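Local coordinates for chitin binding protein (Streptomyces lividans, PDB 5FTZ) that is a copper-dependent lytic polysaccharide monooxygenase of family AA10 that probably binds chitin and cleaves it oxidatively, at residues K36-S41 against S114-T119; W85-R90 against T94-Y99. All coordinates share one frame; numbering follows the deposited sequence.

Contact 1. Residues K36-S41 against S114-T119; sequences KGFPAS and SDLNLT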
ATOM      1  N   LYS A  36      15.157   3.874  -3.110  1.00 10.60           N
ATOM      2  CA  LYS A  36      14.330   4.366  -4.192  1.00 11.80           C
ATOM      3  C   LYS A  36      14.513   5.862  -4.425  1.00 12.74           C
ATOM      4  O   LYS A  36      15.260   6.500  -3.697  1.00 12.56           O
ATOM      5  CB  LYS A  36      12.846   4.034  -3.972  1.00 11.91           C
ATOM      6  CG  LYS A  36      12.190   4.868  -2.858  1.00 13.85           C
ATOM      7  CD  LYS A  36      10.735   4.515  -2.763  1.00 15.23           C
ATOM      8  CE  LYS A  36      10.008   5.447  -1.815  1.00 19.09           C
ATOM      9  NZ  LYS A  36       8.607   4.974  -1.691  1.00 22.52           N
ATOM     10  N   GLY A  37      13.823   6.376  -5.430  1.00 13.60           N
ATOM     11  CA  GLY A  37      13.751   7.812  -5.689  1.00 13.38           C
ATOM     12  C   GLY A  37      14.809   8.320  -6.661  1.00 14.42           C
ATOM     13  O   GLY A  37      15.017   9.532  -6.776  1.00 15.83           O
ATOM     14  N   PHE A  38      15.407   7.414  -7.432  1.00 15.20           N
ATOM     15  CA  PHE A  38      16.339   7.809  -8.509  1.00 14.44           C
ATOM     16  C   PHE A  38      15.633   8.690  -9.518  1.00 15.41           C
ATOM     17  O   PHE A  38      14.510   8.396  -9.885  1.00 16.56           O
ATOM     18  CB  PHE A  38      16.805   6.535  -9.189  1.00 14.56           C
ATOM     19  CG  PHE A  38      17.921   6.744 -10.183  1.00 13.43           C
ATOM     20  CD1 PHE A  38      19.214   6.825  -9.783  1.00 13.27           C
ATOM     21  CD2 PHE A  38      17.590   6.883 -11.525  1.00 14.28           C
ATOM     22  CE1 PHE A  38      20.209   7.054 -10.706  1.00 13.76           C
ATOM     23  CE2 PHE A  38      18.579   7.108 -12.463  1.00 14.23           C
ATOM     24  CZ  PHE A  38      19.888   7.227 -12.039  1.00 13.15           C
ATOM     25  N   PRO A  39      16.306   9.719 -10.048  1.00 15.68           N
ATOM     26  CA  PRO A  39      17.668  10.141  -9.766  1.00 16.12           C
ATOM     27  C   PRO A  39      17.894  11.128  -8.636  1.00 16.19           C
ATOM     28  O   PRO A  39      19.013  11.397  -8.244  1.00 16.83           O
ATOM     29  CB  PRO A  39      18.073  10.819 -11.090  1.00 17.19           C
ATOM     30  CG  PRO A  39      16.779  11.439 -11.488  1.00 17.70           C
ATOM     31  CD  PRO A  39      15.736  10.425 -11.203  1.00 17.91           C
ATOM     32  N   ALA A  40      16.837  11.722  -8.080  1.00 18.14           N
ATOM     33  CA  ALA A  40      17.053  12.710  -7.033  1.00 19.25           C
ATOM     34  C   ALA A  40      17.680  12.119  -5.796  1.00 21.07           C
ATOM     35  O   ALA A  40      18.550  12.706  -5.181  1.00 22.43           O
ATOM     36  CB  ALA A  40      15.727  13.381  -6.691  1.00 21.94           C
ATOM     37  N   SER A  41      17.222  10.921  -5.434  1.00 20.11           N
ATOM     38  CA  SER A  41      17.851  10.155  -4.386  1.00 18.42           C
ATOM     39  C   SER A  41      18.326   8.830  -5.012  1.00 17.01           C
ATOM     40  O   SER A  41      18.565   8.778  -6.210  1.00 16.71           O
ATOM     41  CB  SER A  41      16.894   9.983  -3.215  1.00 22.72           C
ATOM     42  OG  SER A  41      15.723   9.353  -3.617  1.00 28.40           O
ATOM     43  N   SER A 114      25.241  11.822 -14.783  1.00 10.81           N
ATOM     44  CA  SER A 114      25.668  12.670 -15.910  1.00 12.70           C
ATOM     45  C   SER A 114      25.773  11.900 -17.228  1.00 11.30           C
ATOM     46  O   SER A 114      25.739  12.469 -18.311  1.00 12.85           O
ATOM     47  CB  SER A 114      27.018  13.304 -15.598  1.00 13.39           C
ATOM     48  OG  SER A 114      28.015  12.357 -15.174  1.00 17.81           O
ATOM     49  N   ASP A 115      25.881  10.555 -17.134  1.00 10.68           N
ATOM     50  CA  ASP A 115      25.907   9.707 -18.339  1.00 10.86           C
ATOM     51  C   ASP A 115      24.544   9.375 -18.901  1.00  9.72           C
ATOM     52  O   ASP A 115      24.464   8.940 -20.035  1.00 10.03           O
ATOM     53  CB  ASP A 115      26.601   8.396 -18.024  1.00 10.53           C
ATOM     54  CG  ASP A 115      28.041   8.609 -17.571  1.00 13.47           C
ATOM     55  OD1 ASP A 115      28.740   9.334 -18.323  1.00 13.04           O
ATOM     56  OD2 ASP A 115      28.446   8.107 -16.450  1.00 13.76           O
ATOM     57  N   LEU A 116      23.513   9.591 -18.114  1.00  9.65           N
ATOM     58  CA  LEU A 116      22.183   9.124 -18.398  1.00 10.19           C
ATOM     59  C   LEU A 116      21.267  10.222 -18.870  1.00 11.28           C
ATOM     60  O   LEU A 116      21.346  11.380 -18.385  1.00 13.10           O
ATOM     61  CB  LEU A 116      21.577   8.453 -17.171  1.00 11.29           C
ATOM     62  CG  LEU A 116      22.137   7.095 -16.787  1.00 11.95           C
ATOM     63  CD1 LEU A 116      21.820   6.741 -15.315  1.00 14.04           C
ATOM     64  CD2 LEU A 116      21.643   6.015 -17.749  1.00 12.35           C
ATOM     65  N   ASN A 117      20.368   9.914 -19.794  1.00 10.40           N
ATOM     66  CA  ASN A 117      19.216  10.747 -20.016  1.00 12.13           C
ATOM     67  C   ASN A 117      18.270  10.484 -18.865  1.00 12.77           C
ATOM     68  O   ASN A 117      17.721   9.360 -18.733  1.00 12.20           O
ATOM     69  CB  ASN A 117      18.619  10.412 -21.373  1.00 13.20           C
ATOM     70  CG  ASN A 117      17.360  11.198 -21.664  1.00 16.39           C
ATOM     71  OD1 ASN A 117      16.782  11.855 -20.813  1.00 17.49           O
ATOM     72  ND2 ASN A 117      16.952  11.130 -22.913  1.00 19.43           N
ATOM     73  N   LEU A 118      18.068  11.446 -17.947  1.00 12.96           N
ATOM     74  CA  LEU A 118      17.353  11.172 -16.750  1.00 13.65           C
ATOM     75  C   LEU A 118      15.812  11.221 -16.874  1.00 13.20           C
ATOM     76  O   LEU A 118      15.137  10.891 -15.879  1.00 15.07           O
ATOM     77  CB  LEU A 118      17.844  12.083 -15.650  1.00 15.50           C
ATOM     78  CG  LEU A 118      19.309  11.884 -15.247  1.00 16.70           C
ATOM     79  CD1 LEU A 118      19.609  12.992 -14.237  1.00 17.21           C
ATOM     80  CD2 LEU A 118      19.553  10.543 -14.653  1.00 18.70           C
ATOM     81  N   THR A 119      15.291  11.464 -18.073  1.00 13.09           N
ATOM     82  CA  THR A 119      13.871  11.188 -18.358  1.00 14.66           C
ATOM     83  C   THR A 119      13.820   9.745 -18.915  1.00 12.58           C
ATOM     84  O   THR A 119      14.322   9.523 -20.010  1.00 13.48           O
ATOM     85  CB  THR A 119      13.288  12.164 -19.388  1.00 19.01           C
ATOM     86  OG1 THR A 119      13.299  13.482 -18.812  1.00 22.97           O
ATOM     87  CG2 THR A 119      11.812  11.828 -19.795  1.00 19.82           C
TER
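Phe38 points the CZ/CE2 end of its ring at two leucines of the facing loop, and both leucine side chains cross it at about a right angle. Leu116 arrives at the rim: its CD1 lies near the ring plane, 3.8 Å from Phe38 CZ. Leu118 comes in obliquely, with CD2 4.2 Å from Phe38 CE2, and the same methyl rests 3.9 Å from Pro39 CB. Pro39 also packs against its own neighbour, because its CB sits 3.9 Å above the centre of the Phe38 ring and covers one face. The peptide bond between Phe38 and Pro39 is cis, which folds the pyrrolidine back over the aromatic ring, and Leu118 CD2 lies against both residues. With CG of Phe38 anti to the backbone N (chi1 -171°), the ring extends toward 114-119 although its CB does not head there. On the far loop an Asx turn shapes the backbone beside Leu118: Asn117 OD1 accepts from Thr119 N at 3.1 Å. Within 36-41, Ser41 OG donates to Lys36 O at 2.9 Å, on a lone pair in the carbonyl plane, and closes the turn. Tyr99 meets Phe38 edge-to-face and Leu152 of strand 148-157 touches both Phe38 and Leu116, so the contact seats two loops on the mixed sheet of the LPMO core. Between segments 36-41 and 114-119 the chemistry is purely apolar, a fit of ring, proline and leucine methyls; the directional tie comes from the adjacent Arg113, which donates to the carbonyls of Pro39 and Ser41.

Contact 2. Residues W85-R90 against T94-Y99; sequences WQFTAR and TDFKYY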
ATOM      1  N   TRP A  85      11.798  -9.080 -16.736  1.00  9.11           N
ATOM      2  CA  TRP A  85      12.300  -9.289 -15.388  1.00  9.95           C
ATOM      3  C   TRP A  85      12.054 -10.709 -14.987  1.00  9.92           C
ATOM      4  O   TRP A  85      10.959 -11.288 -15.266  1.00 10.90           O
ATOM      5  CB  TRP A  85      11.580  -8.399 -14.366  1.00 10.18           C
ATOM      6  CG  TRP A  85      11.977  -6.924 -14.415  1.00  9.68           C
ATOM      7  CD1 TRP A  85      11.544  -6.001 -15.357  1.00 10.51           C
ATOM      8  CD2 TRP A  85      12.891  -6.238 -13.595  1.00  8.89           C
ATOM      9  NE1 TRP A  85      12.136  -4.806 -15.156  1.00 10.00           N
ATOM     10  CE2 TRP A  85      12.921  -4.881 -14.031  1.00  9.79           C
ATOM     11  CE3 TRP A  85      13.643  -6.605 -12.493  1.00  9.22           C
ATOM     12  CZ2 TRP A  85      13.773  -3.935 -13.418  1.00  9.98           C
ATOM     13  CZ3 TRP A  85      14.461  -5.665 -11.880  1.00  8.74           C
ATOM     14  CH2 TRP A  85      14.491  -4.331 -12.335  1.00 10.09           C
ATOM     15  N   GLN A  86      12.955 -11.234 -14.178  1.00  9.71           N
ATOM     16  CA  GLN A  86      12.760 -12.515 -13.478  1.00 11.40           C
ATOM     17  C   GLN A  86      12.797 -12.195 -12.009  1.00 11.41           C
ATOM     18  O   GLN A  86      13.687 -11.465 -11.532  1.00 12.76           O
ATOM     19  CB  GLN A  86      13.894 -13.495 -13.801  1.00 12.93           C
ATOM     20  CG  GLN A  86      14.016 -13.844 -15.261  1.00 15.37           C
ATOM     21  CD  GLN A  86      12.915 -14.667 -15.870  1.00 17.73           C
ATOM     22  OE1 GLN A  86      12.038 -15.176 -15.172  1.00 21.73           O
ATOM     23  NE2 GLN A  86      12.967 -14.811 -17.182  1.00 19.57           N
ATOM     24  N   PHE A  87      11.792 -12.636 -11.230  1.00 11.89           N
ATOM     25  CA  PHE A  87      11.747 -12.330  -9.829  1.00 12.77           C
ATOM     26  C   PHE A  87      11.909 -13.606  -8.959  1.00 14.51           C
ATOM     27  O   PHE A  87      11.387 -14.658  -9.305  1.00 16.99           O
ATOM     28  CB  PHE A  87      10.394 -11.715  -9.482  1.00 12.53           C
ATOM     29  CG  PHE A  87      10.085 -10.464 -10.249  1.00 12.40           C
ATOM     30  CD1 PHE A  87      10.737  -9.286 -10.012  1.00 12.79           C
ATOM     31  CD2 PHE A  87       9.157 -10.485 -11.291  1.00 12.96           C
ATOM     32  CE1 PHE A  87      10.426  -8.150 -10.741  1.00 12.45           C
ATOM     33  CE2 PHE A  87       8.865  -9.357 -12.009  1.00 12.14           C
ATOM     34  CZ  PHE A  87       9.499  -8.180 -11.748  1.00 12.04           C
ATOM     35  N   THR A  88      12.612 -13.474  -7.865  1.00 13.97           N
ATOM     36  CA  THR A  88      12.655 -14.506  -6.840  1.00 17.15           C
ATOM     37  C   THR A  88      11.724 -14.158  -5.684  1.00 18.90           C
ATOM     38  O   THR A  88      11.416 -15.058  -4.892  1.00 20.41           O
ATOM     39  CB  THR A  88      14.069 -14.698  -6.299  1.00 18.88           C
ATOM     40  OG1 THR A  88      14.532 -13.464  -5.775  1.00 19.98           O
ATOM     41  CG2 THR A  88      15.031 -15.072  -7.416  1.00 19.69           C
ATOM     42  N   ALA A  89      11.325 -12.881  -5.547  1.00 17.57           N
ATOM     43  CA  ALA A  89      10.294 -12.458  -4.589  1.00 19.42           C
ATOM     44  C   ALA A  89       9.446 -11.368  -5.275  1.00 19.00           C
ATOM     45  O   ALA A  89       9.967 -10.275  -5.624  1.00 18.49           O
ATOM     46  CB  ALA A  89      10.898 -11.986  -3.307  1.00 21.41           C
ATOM     47  N   ARG A  90       8.149 -11.627  -5.454  1.00 19.28           N
ATOM     48  CA  ARG A  90       7.245 -10.776  -6.280  1.00 18.14           C
ATOM     49  C   ARG A  90       6.515  -9.660  -5.488  1.00 17.12           C
ATOM     50  O   ARG A  90       5.299  -9.691  -5.270  1.00 20.53           O
ATOM     51  CB  ARG A  90       6.210 -11.665  -6.925  1.00 21.07           C
ATOM     52  CG  ARG A  90       6.801 -12.594  -7.978  1.00 22.17           C
ATOM     53  CD  ARG A  90       5.969 -13.842  -8.119  1.00 25.95           C
ATOM     54  NE  ARG A  90       4.623 -13.540  -8.531  1.00 28.09           N
ATOM     55  CZ  ARG A  90       3.662 -14.442  -8.644  1.00 33.47           C
ATOM     56  NH1 ARG A  90       3.913 -15.748  -8.440  1.00 33.93           N
ATOM     57  NH2 ARG A  90       2.453 -14.032  -8.992  1.00 34.25           N
ATOM     58  N   THR A  94       5.387  -0.321  -7.249  1.00  9.50           N
ATOM     59  CA  THR A  94       4.997   1.016  -7.623  1.00 10.07           C
ATOM     60  C   THR A  94       5.182   1.191  -9.124  1.00  9.74           C
ATOM     61  O   THR A  94       4.207   1.472  -9.815  1.00 10.30           O
ATOM     62  CB  THR A  94       5.806   2.074  -6.871  1.00 10.17           C
ATOM     63  OG1 THR A  94       5.539   1.909  -5.478  1.00 11.57           O
ATOM     64  CG2 THR A  94       5.465   3.495  -7.285  1.00 11.33           C
ATOM     65  N   ASP A  95       6.384   1.010  -9.666  1.00  9.41           N
ATOM     66  CA  ASP A  95       6.602   1.181 -11.100  1.00 10.52           C
ATOM     67  C   ASP A  95       7.909   0.539 -11.560  1.00  9.23           C
ATOM     68  O   ASP A  95       8.726   0.059 -10.763  1.00  9.25           O
ATOM     69  CB  ASP A  95       6.533   2.651 -11.525  1.00 13.54           C
ATOM     70  CG  ASP A  95       7.692   3.451 -11.118  1.00 19.96           C
ATOM     71  OD1 ASP A  95       8.553   3.009 -10.401  1.00 23.99           O
ATOM     72  OD2 ASP A  95       7.752   4.620 -11.586  1.00 31.84           O
ATOM     73  N   PHE A  96       8.014   0.485 -12.872  1.00  8.67           N
ATOM     74  CA  PHE A  96       9.256   0.147 -13.596  1.00  9.16           C
ATOM     75  C   PHE A  96       9.648   1.324 -14.444  1.00 10.30           C
ATOM     76  O   PHE A  96       8.761   1.856 -15.153  1.00  9.58           O
ATOM     77  CB  PHE A  96       9.078  -1.093 -14.483  1.00  9.55           C
ATOM     78  CG  PHE A  96       8.714  -2.354 -13.727  1.00  8.35           C
ATOM     79  CD1 PHE A  96       9.696  -3.189 -13.188  1.00  8.81           C
ATOM     80  CD2 PHE A  96       7.406  -2.678 -13.474  1.00  9.83           C
ATOM     81  CE1 PHE A  96       9.371  -4.331 -12.469  1.00  9.03           C
ATOM     82  CE2 PHE A  96       7.074  -3.807 -12.785  1.00  9.64           C
ATOM     83  CZ  PHE A  96       8.058  -4.628 -12.262  1.00  9.20           C
ATOM     84  N   LYS A  97      10.904   1.709 -14.435  1.00  9.36           N
ATOM     85  CA  LYS A  97      11.379   2.819 -15.277  1.00  9.81           C
ATOM     86  C   LYS A  97      12.638   2.372 -15.964  1.00  9.16           C
ATOM     87  O   LYS A  97      13.471   1.666 -15.342  1.00  9.49           O
ATOM     88  CB  LYS A  97      11.677   4.074 -14.506  1.00 11.49           C
ATOM     89  CG  LYS A  97      10.457   4.695 -13.866  1.00 13.10           C
ATOM     90  CD  LYS A  97      10.831   5.890 -13.041  1.00 17.19           C
ATOM     91  CE  LYS A  97       9.597   6.699 -12.679  1.00 22.01           C
ATOM     92  NZ  LYS A  97       9.689   7.088 -11.283  1.00 27.97           N
ATOM     93  N   TYR A  98      12.819   2.773 -17.199  1.00  7.44           N
ATOM     94  CA  TYR A  98      13.967   2.384 -17.992  1.00  7.55           C
ATOM     95  C   TYR A  98      14.620   3.624 -18.572  1.00  7.48           C
ATOM     96  O   TYR A  98      13.929   4.469 -19.150  1.00  7.67           O
ATOM     97  CB  TYR A  98      13.554   1.443 -19.127  1.00  8.27           C
ATOM     98  CG  TYR A  98      12.920   0.189 -18.670  1.00  8.24           C
ATOM     99  CD1 TYR A  98      11.529   0.141 -18.419  1.00  7.99           C
ATOM    100  CD2 TYR A  98      13.645  -0.978 -18.464  1.00  8.14           C
ATOM    101  CE1 TYR A  98      10.909  -1.015 -17.972  1.00  9.37           C
ATOM    102  CE2 TYR A  98      13.042  -2.156 -18.020  1.00  8.59           C
ATOM    103  CZ  TYR A  98      11.692  -2.182 -17.792  1.00  9.72           C
ATOM    104  OH  TYR A  98      11.075  -3.332 -17.351  1.00 11.26           O
ATOM    105  N   TYR A  99      15.928   3.755 -18.393  1.00  6.94           N
ATOM    106  CA  TYR A  99      16.725   4.931 -18.749  1.00  7.36           C
ATOM    107  C   TYR A  99      17.801   4.482 -19.709  1.00  7.06           C
ATOM    108  O   TYR A  99      18.228   3.331 -19.658  1.00  8.17           O
ATOM    109  CB  TYR A  99      17.428   5.556 -17.542  1.00  8.55           C
ATOM    110  CG  TYR A  99      16.529   5.951 -16.378  1.00  9.44           C
ATOM    111  CD1 TYR A  99      16.089   5.036 -15.469  1.00  9.82           C
ATOM    112  CD2 TYR A  99      16.101   7.243 -16.233  1.00 10.35           C
ATOM    113  CE1 TYR A  99      15.294   5.418 -14.410  1.00 11.46           C
ATOM    114  CE2 TYR A  99      15.296   7.627 -15.134  1.00 12.33           C
ATOM    115  CZ  TYR A  99      14.913   6.713 -14.262  1.00 12.32           C
ATOM    116  OH  TYR A  99      14.101   6.969 -13.156  1.00 17.53           O
TER
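An indole N-H held by a tyrosine hydroxyl is the striking feature of this otherwise aromatic contact: Trp85 NE1 donates to Tyr98 OH at 2.8 Å. The oxygen lies almost exactly in the indole plane, yet the bond is bent, with an N-H...O angle of 142°. Tyr98 OH is also hydrogen-bonded to His137 NE2, so two partners hold this buried hydroxyl. Phe96 occupies one face of the indole. Its CE1 stands 3.8 Å above that plane, offset toward the rim, while Phe96 CD1 approaches Trp85 NE1 to 3.5 Å. The two planes are tilted 51° to each other, an oblique pairing. With CG of Trp85 anti to its carbonyl carbon (chi1 -74°), the indole turns one face to Phe96 and its N-H edge to Tyr98. These residues project from strands 80-87 and 93-100, which belong to the two facing sheets of the beta-sandwich core found in AA10 enzymes; the short segments approach no closer than 12.5 Å between axes, and side chains fill the interval. A phenylalanine in place of Trp85 would lack the indole N-H and would probably leave Tyr98 OH without its indole partner, with His137 still at hand, and part of the Phe96 ring uncovered. Farther along the strand, Phe87 meets Phe96 from the opposite direction, CZ to CZ 3.9 Å apart. His137 is edge-to-face with Phe96, and Trp155 stacks on Phe96 and also meets Phe87.

The centres of contact 1 and contact 2 lie about 17 Å apart, and along the chain contact 2 is nested within the loop that contact 1 closes. Tyr99 joins them: it belongs to 94-99 but turns its ring toward contact 1, where CE2 packs 3.4 Å from Leu118 O and OH lies 3.6 Å from Phe38 O. In contact 2 the side chain of Phe87 is about 8 Å from a bound copper ion; separately, the backbone of Thr88 is hydrogen-bonded to His1, which binds one copper with His91, while a second copper sits at His158 and Asp159. Contact 1 joins two loops and is partly buried, whereas contact 2 lies buried between the sheets.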